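Local coordinates for protein CsuE (Acinetobacter baumannii, PDB 6FJY), which forms the tip adhesion subunit of archaic chaperone-usher Csu pili, which probably take part in biofilm formation, and is captured here with its chaperone CsuC before assembly, at residues D[12-18]-D[174-180]; D[64-68]-D[116-121]; D[44-48]-D[133-137]; D[208-212]-D[278-282]. All coordinates share one frame. Numbering follows the deposited sequence.

Contact 1. Residues D[12-18]-D[174-180]; sequences ISVPSIY and SITVLPD
Four backbone hydrogen bonds join strand 12-15 to strand 174-178 in parallel register, Ile12 facing Ile175 and Pro15 facing Leu178: Ile12 N donates to Ser174 O (3.1 Å), Thr176 N to Ile12 O (2.8 Å), Val14 N to Thr176 O (3.1 Å) and Leu178 N to Val14 O (2.9 Å). A weak fifth, Ser16 N to Leu178 O (3.0 Å), continues into the helix start. The segment axes approach to 4.6 Å at 23°. Pro15, at the N-cap position, costs no cross-strand bond because its nitrogen faces away from the partner; beyond it Ile17 N bonds Asp180 OD2 (3.2 Å), an oxygen also salt-bridged to Arg182. Beta-branched residues favour the extended backbone. On one face Ile12 CG1 meets Ile175 CG1 (3.8 Å), Ile12 being p and Ile175 m, beside Val14 and Val177; on the other, Pro15 and Leu178 pack on Trp6 of CsuC. This parallel pairing is part of an Ig-like beta sandwich. The chemistry implies a join held by main-chain bonds, with one carboxylate shared between helix start and arginine.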
# COMPACT_ATOMS: atom_id res chain seq x y z
N ILE D 12 -11.68 -1.00 -3.02
CA ILE D 12 -10.53 -1.35 -3.83
C ILE D 12 -9.41 -0.39 -3.46
O ILE D 12 -9.66 0.74 -3.02
CB ILE D 12 -10.85 -1.28 -5.35
CG1 ILE D 12 -10.97 0.17 -5.82
CG2 ILE D 12 -12.14 -2.04 -5.68
CD1 ILE D 12 -11.02 0.32 -7.32
N SER D 13 -8.16 -0.84 -3.64
CA SER D 13 -7.00 -0.06 -3.25
C SER D 13 -5.99 -0.02 -4.40
O SER D 13 -5.74 -1.04 -5.04
CB SER D 13 -6.34 -0.62 -1.99
OG SER D 13 -7.19 -0.44 -0.87
N VAL D 14 -5.43 1.17 -4.64
CA VAL D 14 -4.48 1.37 -5.73
C VAL D 14 -3.41 2.36 -5.28
O VAL D 14 -3.72 3.35 -4.60
CB VAL D 14 -5.18 1.83 -7.02
CG1 VAL D 14 -6.12 3.00 -6.75
CG2 VAL D 14 -4.16 2.21 -8.10
N PRO D 15 -2.13 2.11 -5.59
CA PRO D 15 -1.09 3.09 -5.28
C PRO D 15 -1.23 4.32 -6.15
O PRO D 15 -1.70 4.26 -7.29
CB PRO D 15 0.21 2.34 -5.58
CG PRO D 15 -0.19 1.26 -6.51
CD PRO D 15 -1.56 0.85 -6.07
N SER D 16 -0.80 5.46 -5.59
CA SER D 16 -1.13 6.76 -6.17
C SER D 16 -0.45 6.95 -7.52
O SER D 16 -1.09 7.41 -8.48
CB SER D 16 -0.73 7.87 -5.20
OG SER D 16 -1.05 9.14 -5.72
N ILE D 17 0.83 6.60 -7.62
CA ILE D 17 1.58 6.86 -8.85
C ILE D 17 1.10 5.94 -9.97
O ILE D 17 0.96 6.38 -11.12
CB ILE D 17 3.09 6.69 -8.59
CG1 ILE D 17 3.53 7.59 -7.44
CG2 ILE D 17 3.90 6.95 -9.88
CD1 ILE D 17 3.31 9.06 -7.70
N TYR D 18 0.86 4.67 -9.66
CA TYR D 18 0.31 3.75 -10.64
C TYR D 18 -1.02 4.26 -11.17
O TYR D 18 -1.27 4.22 -12.38
CB TYR D 18 0.16 2.36 -10.01
CG TYR D 18 -0.38 1.27 -10.91
CD1 TYR D 18 -1.73 1.20 -11.21
CD2 TYR D 18 0.46 0.29 -11.43
CE1 TYR D 18 -2.24 0.21 -12.02
CE2 TYR D 18 -0.04 -0.72 -12.25
CZ TYR D 18 -1.40 -0.75 -12.54
OH TYR D 18 -1.92 -1.74 -13.34
N SER D 174 -16.11 2.14 -2.47
CA SER D 174 -15.05 2.97 -1.93
C SER D 174 -13.74 2.64 -2.63
O SER D 174 -13.51 1.50 -3.06
CB SER D 174 -14.90 2.79 -0.41
OG SER D 174 -13.97 3.71 0.12
N ILE D 175 -12.88 3.65 -2.75
CA ILE D 175 -11.57 3.53 -3.38
C ILE D 175 -10.54 4.14 -2.44
O ILE D 175 -10.67 5.30 -2.04
CB ILE D 175 -11.53 4.23 -4.75
CG1 ILE D 175 -12.52 3.60 -5.72
CG2 ILE D 175 -10.10 4.23 -5.32
CD1 ILE D 175 -12.67 4.39 -7.01
N THR D 176 -9.53 3.36 -2.08
CA THR D 176 -8.47 3.81 -1.19
C THR D 176 -7.20 4.02 -2.00
O THR D 176 -6.60 3.05 -2.50
CB THR D 176 -8.24 2.80 -0.06
OG1 THR D 176 -9.44 2.67 0.72
CG2 THR D 176 -7.12 3.27 0.84
N VAL D 177 -6.78 5.27 -2.12
CA VAL D 177 -5.55 5.65 -2.79
C VAL D 177 -4.43 5.58 -1.77
O VAL D 177 -4.51 6.21 -0.70
CB VAL D 177 -5.68 7.06 -3.38
CG1 VAL D 177 -4.48 7.40 -4.21
CG2 VAL D 177 -6.97 7.18 -4.19
N LEU D 178 -3.36 4.81 -2.09
CA LEU D 178 -2.28 4.52 -1.17
C LEU D 178 -1.08 5.40 -1.44
O LEU D 178 -0.81 5.77 -2.58
CB LEU D 178 -1.86 3.05 -1.28
CG LEU D 178 -2.93 2.05 -0.85
CD1 LEU D 178 -2.45 0.63 -1.09
CD2 LEU D 178 -3.26 2.25 0.60
N PRO D 179 -0.34 5.76 -0.39
CA PRO D 179 0.94 6.44 -0.59
C PRO D 179 1.88 5.56 -1.39
O PRO D 179 1.85 4.33 -1.32
CB PRO D 179 1.46 6.65 0.84
CG PRO D 179 0.24 6.61 1.69
CD PRO D 179 -0.68 5.62 1.04
N ASP D 180 2.75 6.21 -2.17
CA ASP D 180 3.53 5.52 -3.18
C ASP D 180 4.84 6.27 -3.41
O ASP D 180 4.86 7.51 -3.36
CB ASP D 180 2.73 5.41 -4.48
CG ASP D 180 3.30 4.39 -5.43
OD1 ASP D 180 4.31 3.75 -5.06
OD2 ASP D 180 2.75 4.23 -6.53

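Contact 2. Residues D[64-68]-D[116-121]; sequences TGEKL and VSPGVY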
# COMPACT_ATOMS: atom_id res chain seq x y z
N THR D 64 -10.03 16.37 1.72
CA THR D 64 -9.49 17.34 0.79
C THR D 64 -10.53 17.90 -0.17
O THR D 64 -10.29 18.94 -0.79
CB THR D 64 -8.36 16.72 -0.02
OG1 THR D 64 -8.88 15.64 -0.81
CG2 THR D 64 -7.30 16.17 0.91
N GLY D 65 -11.68 17.24 -0.30
CA GLY D 65 -12.60 17.58 -1.35
C GLY D 65 -12.15 17.14 -2.72
O GLY D 65 -12.86 17.40 -3.70
N GLU D 66 -10.99 16.49 -2.83
CA GLU D 66 -10.57 15.92 -4.10
C GLU D 66 -11.51 14.78 -4.49
O GLU D 66 -12.05 14.06 -3.64
CB GLU D 66 -9.14 15.40 -4.01
CG GLU D 66 -8.10 16.48 -3.78
CD GLU D 66 -6.72 15.92 -3.51
OE1 GLU D 66 -5.88 15.90 -4.44
OE2 GLU D 66 -6.48 15.48 -2.37
N LYS D 67 -11.72 14.64 -5.80
CA LYS D 67 -12.70 13.71 -6.32
C LYS D 67 -12.08 12.89 -7.44
O LYS D 67 -11.53 13.44 -8.39
CB LYS D 67 -13.95 14.44 -6.85
CG LYS D 67 -14.62 15.35 -5.84
CD LYS D 67 -15.98 15.84 -6.34
CE LYS D 67 -16.66 16.75 -5.32
NZ LYS D 67 -18.17 16.63 -5.31
N LEU D 68 -12.16 11.57 -7.31
CA LEU D 68 -11.80 10.68 -8.39
C LEU D 68 -13.02 10.42 -9.27
O LEU D 68 -14.16 10.52 -8.81
CB LEU D 68 -11.26 9.35 -7.86
CG LEU D 68 -9.84 9.29 -7.31
CD1 LEU D 68 -9.65 7.97 -6.62
CD2 LEU D 68 -8.84 9.47 -8.45
N VAL D 116 -4.14 12.36 -7.58
CA VAL D 116 -4.90 12.69 -6.38
C VAL D 116 -4.12 12.23 -5.15
O VAL D 116 -3.26 11.35 -5.22
CB VAL D 116 -6.31 12.05 -6.41
CG1 VAL D 116 -6.32 10.69 -5.70
CG2 VAL D 116 -7.32 12.99 -5.81
N SER D 117 -4.42 12.85 -4.01
CA SER D 117 -3.69 12.57 -2.78
C SER D 117 -4.14 11.23 -2.19
O SER D 117 -5.26 10.79 -2.43
CB SER D 117 -3.92 13.68 -1.76
OG SER D 117 -5.28 13.77 -1.39
N PRO D 118 -3.27 10.57 -1.43
CA PRO D 118 -3.68 9.34 -0.75
C PRO D 118 -4.77 9.63 0.28
O PRO D 118 -4.80 10.70 0.89
CB PRO D 118 -2.40 8.84 -0.08
CG PRO D 118 -1.29 9.53 -0.78
CD PRO D 118 -1.84 10.86 -1.21
N GLY D 119 -5.65 8.66 0.45
CA GLY D 119 -6.78 8.80 1.34
C GLY D 119 -7.91 7.91 0.87
O GLY D 119 -7.78 7.19 -0.12
N VAL D 120 -9.01 7.98 1.59
CA VAL D 120 -10.20 7.21 1.23
C VAL D 120 -11.10 8.08 0.37
O VAL D 120 -11.22 9.30 0.59
CB VAL D 120 -10.93 6.68 2.47
CG1 VAL D 120 -11.49 7.84 3.30
CG2 VAL D 120 -12.03 5.74 2.05
N TYR D 121 -11.71 7.47 -0.64
CA TYR D 121 -12.50 8.18 -1.63
C TYR D 121 -13.83 7.45 -1.77
O TYR D 121 -13.89 6.36 -2.33
CB TYR D 121 -11.75 8.26 -2.97
CG TYR D 121 -10.61 9.26 -2.94
CD1 TYR D 121 -9.44 8.98 -2.25
CD2 TYR D 121 -10.70 10.47 -3.60
CE1 TYR D 121 -8.40 9.89 -2.21
CE2 TYR D 121 -9.66 11.38 -3.58
CZ TYR D 121 -8.51 11.09 -2.87
OH TYR D 121 -7.47 12.00 -2.85
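Val116, first in the segment 116-121, spreads its methyls over the segment 64-68: CG2 lies 3.5 Å from Glu66 CB, and CG1 3.9 Å from Leu68 CD2, so a compact apolar side chain packs on the aliphatic start of Glu66 and on Leu68. The carboxylate of Glu66 is met by Ser117. Its OG donates to Glu66 OE2 in a very short bond of 2.3 Å, while its backbone N makes a weak bond of 3.4 Å to Glu66 OE1; a small hydroxyl residue lets both groups reach the one carboxylate. Glu66 is held from its own side by an ST turn, in which Thr64 OG1 accepts from Glu66 N (3.0 Å); separately, Thr64 OG1 donates to Glu66 OE2 (2.9 Å), a further hold on the carboxylate. Gly65 completes this turn with a positive phi of 73°. Farther along, Gly119 adopts backbone angles (153°/-179°) that would jam a CB against the preceding carbonyl. The segment then reaches Tyr121, whose OH returns to Ser117 O at 2.6 Å. Leu68 CD1 lies over one face of the ring, with Leu68 CG 4.0 Å from Tyr121 CD2, and Glu66 O is 3.6 Å from Tyr121 CE2. Behind this cluster Leu68 and Tyr121 both rest on Val177 of strand 167-184, which Gly119 and Tyr121 join by backbone bonds; strand 58-61 pairs with both 67-73 and 119-136.

Contact 3. Residues D[44-48]-D[133-137]; sequences NMTYL and YSVPA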
# COMPACT_ATOMS: atom_id res chain seq x y z
N ASN D 44 -31.58 -24.34 -20.34
CA ASN D 44 -32.68 -23.42 -20.10
C ASN D 44 -32.12 -22.01 -19.98
O ASN D 44 -31.11 -21.79 -19.30
CB ASN D 44 -33.47 -23.81 -18.84
CG ASN D 44 -34.12 -25.18 -18.96
OD1 ASN D 44 -34.70 -25.51 -19.99
ND2 ASN D 44 -34.00 -25.98 -17.92
N MET D 45 -32.78 -21.09 -20.65
CA MET D 45 -32.35 -19.70 -20.69
C MET D 45 -32.22 -19.14 -19.28
O MET D 45 -33.06 -19.40 -18.41
CB MET D 45 -33.36 -18.87 -21.48
CG MET D 45 -32.93 -17.46 -21.76
SD MET D 45 -31.79 -17.38 -23.13
CE MET D 45 -32.17 -15.74 -23.69
N THR D 46 -31.16 -18.38 -19.06
CA THR D 46 -31.04 -17.60 -17.84
C THR D 46 -31.52 -16.19 -18.16
O THR D 46 -30.84 -15.45 -18.87
CB THR D 46 -29.60 -17.59 -17.32
OG1 THR D 46 -29.12 -18.93 -17.21
CG2 THR D 46 -29.53 -16.88 -15.98
N TYR D 47 -32.70 -15.83 -17.66
CA TYR D 47 -33.21 -14.48 -17.86
C TYR D 47 -32.65 -13.57 -16.79
O TYR D 47 -32.68 -13.91 -15.60
CB TYR D 47 -34.73 -14.45 -17.84
CG TYR D 47 -35.39 -15.22 -18.96
CD1 TYR D 47 -35.58 -14.66 -20.21
CD2 TYR D 47 -35.85 -16.51 -18.74
CE1 TYR D 47 -36.19 -15.38 -21.23
CE2 TYR D 47 -36.47 -17.23 -19.74
CZ TYR D 47 -36.64 -16.66 -20.98
OH TYR D 47 -37.25 -17.39 -21.97
N LEU D 48 -32.13 -12.42 -17.21
CA LEU D 48 -31.62 -11.42 -16.28
C LEU D 48 -31.55 -10.08 -17.00
O LEU D 48 -30.84 -9.96 -18.01
CB LEU D 48 -30.25 -11.82 -15.75
CG LEU D 48 -29.80 -11.10 -14.47
CD1 LEU D 48 -28.87 -11.99 -13.69
CD2 LEU D 48 -29.12 -9.77 -14.78
N TYR D 133 -34.75 -11.50 -12.51
CA TYR D 133 -34.00 -12.70 -12.88
C TYR D 133 -34.87 -13.94 -12.79
O TYR D 133 -35.83 -14.00 -12.02
CB TYR D 133 -32.75 -12.89 -12.00
CG TYR D 133 -33.04 -12.96 -10.51
CD1 TYR D 133 -33.31 -14.18 -9.89
CD2 TYR D 133 -33.03 -11.81 -9.73
CE1 TYR D 133 -33.56 -14.24 -8.54
CE2 TYR D 133 -33.29 -11.87 -8.37
CZ TYR D 133 -33.56 -13.09 -7.78
OH TYR D 133 -33.83 -13.14 -6.43
N SER D 134 -34.51 -14.94 -13.60
CA SER D 134 -35.05 -16.30 -13.50
C SER D 134 -33.92 -17.25 -13.90
O SER D 134 -33.67 -17.46 -15.09
CB SER D 134 -36.27 -16.50 -14.37
OG SER D 134 -36.74 -17.83 -14.24
N VAL D 135 -33.27 -17.82 -12.90
CA VAL D 135 -32.05 -18.60 -13.08
C VAL D 135 -32.38 -20.07 -12.88
O VAL D 135 -33.00 -20.42 -11.87
CB VAL D 135 -30.94 -18.16 -12.10
CG1 VAL D 135 -29.64 -18.87 -12.43
CG2 VAL D 135 -30.78 -16.65 -12.15
N PRO D 136 -31.97 -20.95 -13.80
CA PRO D 136 -32.20 -22.39 -13.60
C PRO D 136 -31.33 -22.93 -12.47
O PRO D 136 -30.19 -22.51 -12.28
CB PRO D 136 -31.82 -23.00 -14.95
CG PRO D 136 -30.89 -22.01 -15.56
CD PRO D 136 -31.33 -20.66 -15.09
N ALA D 137 -31.90 -23.87 -11.73
CA ALA D 137 -31.26 -24.49 -10.57
C ALA D 137 -30.70 -25.86 -10.94
O ALA D 137 -31.13 -26.49 -11.91
CB ALA D 137 -32.27 -24.64 -9.43
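The ring of Pro136 lies against the backbone of Asn44 and Met45 and the side chains of Asn44 and Thr46: its CD atom is 3.5 Å from Thr46 OG1 and 4.0 Å from Met45 O, and its CG is 3.8 Å from Asn44 O. Extending the antiparallel register would set Pro136 opposite Met45, but proline has no NH for that carbonyl, and Met45 O is bonded by Arg154 instead. Regular pairing of strands 47-54 and 119-136, part of an Ig-like beta sandwich, begins two residues on. Tyr47 and Ser134 form a hydrogen-bonded pair, Tyr47 N to Ser134 O at 3.2 Å and Ser134 N to Tyr47 O at 2.9 Å. Leu48 and Tyr133 follow as a non-hydrogen-bonded pair, with Leu48 CG 4.2 Å from Tyr133 CB. On the side of Leu48 and Tyr133, Tyr133 and Val135 also pack on Cys2, which is disulfide-bonded to Cys35; Thr46 CG2 meets Val135 CG2 at 4.0 Å. On the other, Ser134 OG, compact enough to lie beside a tyrosine, is hydrogen-bonded to Arg154 and Glu148. The chemistry thus sets a mainly apolar side near the disulfide against one mixing aromatic packing with these polar bonds, while proline ends the backbone exchange between the two segments.

Contact 4. Residues D[208-212]-D[278-282]; sequences IRCSV and VTQQN
This antiparallel beta pair belongs to the Spore Coat Protein U domain, in a protein of Ig-like beta-sandwich fold. Strand 208-210 and strand 279-282 run at 158° with axes 4.5 Å apart, both extended. Two hydrogen-bonded pairs satisfy all their facing amides with short bonds: Ile208 N to Gln281 O (2.6 Å), Gln281 N to Ile208 O (2.5 Å), Cys210 N to Thr279 O (2.6 Å) and Thr279 N to Cys210 O (2.7 Å). Between them Arg209 faces Gln280 without cross-strand bonds; its backbone bonds Arg182, and its guanidinium forms a salt bridge with Glu21. The long aliphatic stems suit this more open face, Arg209 CG lying 3.7 Å from Gln280 CG. Gln280 OE1 accepts from Asn282 ND2 (2.8 Å). On the buried face Cys210 (m) is disulfide-bonded to Cys181, tying the pair to strand 167-184, while Ile208 (m) packs on Ile183. Ser211 OG bonds Asp180 N and Thr214. Thr279, beta-branched and in the t rotamer, sets its CG2 3.4 Å from Ser211 O.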
# COMPACT_ATOMS: atom_id res chain seq x y z
N ILE D 208 13.71 10.54 -6.19
CA ILE D 208 12.61 9.85 -5.53
C ILE D 208 11.30 10.58 -5.83
O ILE D 208 11.15 11.76 -5.49
CB ILE D 208 12.83 9.73 -4.02
CG1 ILE D 208 14.12 8.95 -3.76
CG2 ILE D 208 11.64 9.05 -3.36
CD1 ILE D 208 14.44 8.72 -2.32
N ARG D 209 10.37 9.88 -6.47
CA ARG D 209 9.05 10.40 -6.80
C ARG D 209 8.04 9.78 -5.84
O ARG D 209 7.83 8.56 -5.86
CB ARG D 209 8.69 10.10 -8.26
CG ARG D 209 9.72 10.64 -9.26
CD ARG D 209 9.40 10.22 -10.68
NE ARG D 209 7.99 10.42 -10.99
CZ ARG D 209 7.16 9.45 -11.38
NH1 ARG D 209 7.60 8.21 -11.52
NH2 ARG D 209 5.89 9.74 -11.63
N CYS D 210 7.42 10.62 -5.02
CA CYS D 210 6.53 10.19 -3.97
C CYS D 210 5.21 10.94 -4.08
O CYS D 210 5.14 12.05 -4.62
CB CYS D 210 7.14 10.42 -2.57
SG CYS D 210 8.40 9.26 -2.02
N SER D 211 4.15 10.32 -3.58
CA SER D 211 2.89 11.02 -3.40
C SER D 211 3.05 12.11 -2.33
O SER D 211 4.04 12.15 -1.60
CB SER D 211 1.79 10.04 -3.01
OG SER D 211 2.29 9.08 -2.11
N VAL D 212 2.06 13.01 -2.26
CA VAL D 212 2.13 14.08 -1.27
C VAL D 212 2.16 13.48 0.13
O VAL D 212 1.74 12.34 0.37
CB VAL D 212 0.99 15.10 -1.40
CG1 VAL D 212 1.15 15.93 -2.66
CG2 VAL D 212 -0.35 14.40 -1.37
N VAL D 278 1.78 14.49 -7.10
CA VAL D 278 3.06 13.79 -7.15
C VAL D 278 4.22 14.74 -6.89
O VAL D 278 4.41 15.72 -7.62
CB VAL D 278 3.26 13.09 -8.51
CG1 VAL D 278 2.76 13.97 -9.64
CG2 VAL D 278 4.75 12.76 -8.72
N THR D 279 5.01 14.45 -5.87
CA THR D 279 6.20 15.23 -5.55
C THR D 279 7.45 14.40 -5.76
O THR D 279 7.52 13.24 -5.36
CB THR D 279 6.16 15.75 -4.11
OG1 THR D 279 7.46 16.24 -3.76
CG2 THR D 279 5.77 14.66 -3.15
N GLN D 280 8.45 15.01 -6.40
CA GLN D 280 9.72 14.36 -6.70
C GLN D 280 10.83 15.04 -5.90
O GLN D 280 10.94 16.27 -5.91
CB GLN D 280 10.02 14.43 -8.20
CG GLN D 280 11.37 13.84 -8.63
CD GLN D 280 11.79 14.31 -10.01
OE1 GLN D 280 12.95 14.18 -10.40
NE2 GLN D 280 10.85 14.86 -10.77
N GLN D 281 11.62 14.24 -5.19
CA GLN D 281 12.83 14.71 -4.53
C GLN D 281 14.06 14.25 -5.29
O GLN D 281 14.12 13.11 -5.77
CB GLN D 281 12.93 14.20 -3.08
CG GLN D 281 11.90 14.73 -2.12
CD GLN D 281 10.59 14.00 -2.23
OE1 GLN D 281 10.55 12.78 -2.42
NE2 GLN D 281 9.50 14.74 -2.11
N ASN D 282 15.04 15.13 -5.39
CA ASN D 282 16.35 14.79 -5.93
C ASN D 282 17.43 15.08 -4.89
O ASN D 282 17.28 15.98 -4.06
CB ASN D 282 16.62 15.54 -7.22
CG ASN D 282 15.87 14.94 -8.39
OD1 ASN D 282 16.33 13.98 -9.02
ND2 ASN D 282 14.68 15.49 -8.67

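In the fold
Along the chain, contact 2 is nested within the loop of contact 3 and contact 3 within that of contact 1; contact 4 opens after contact 1 has closed. The strands of all four are connected through successive strand pairings. Strand 119-136 serves both contacts 2 and 3, although their centres stand about 41 Å apart, while its neighbour 167-184 carries contact 1. Contacts 1, 2 and 4 touch one another near the middle of this elongated molecule, with centres 10 to 17 Å apart; contact 3 lies far out, about 52 Å between centres from contact 4. Strand 167-184, bonded to 9-15, 119-136 and 202-210, is shared by the region of contacts 1 and 2 and that of contact 4, and so joins the two parts of the chain.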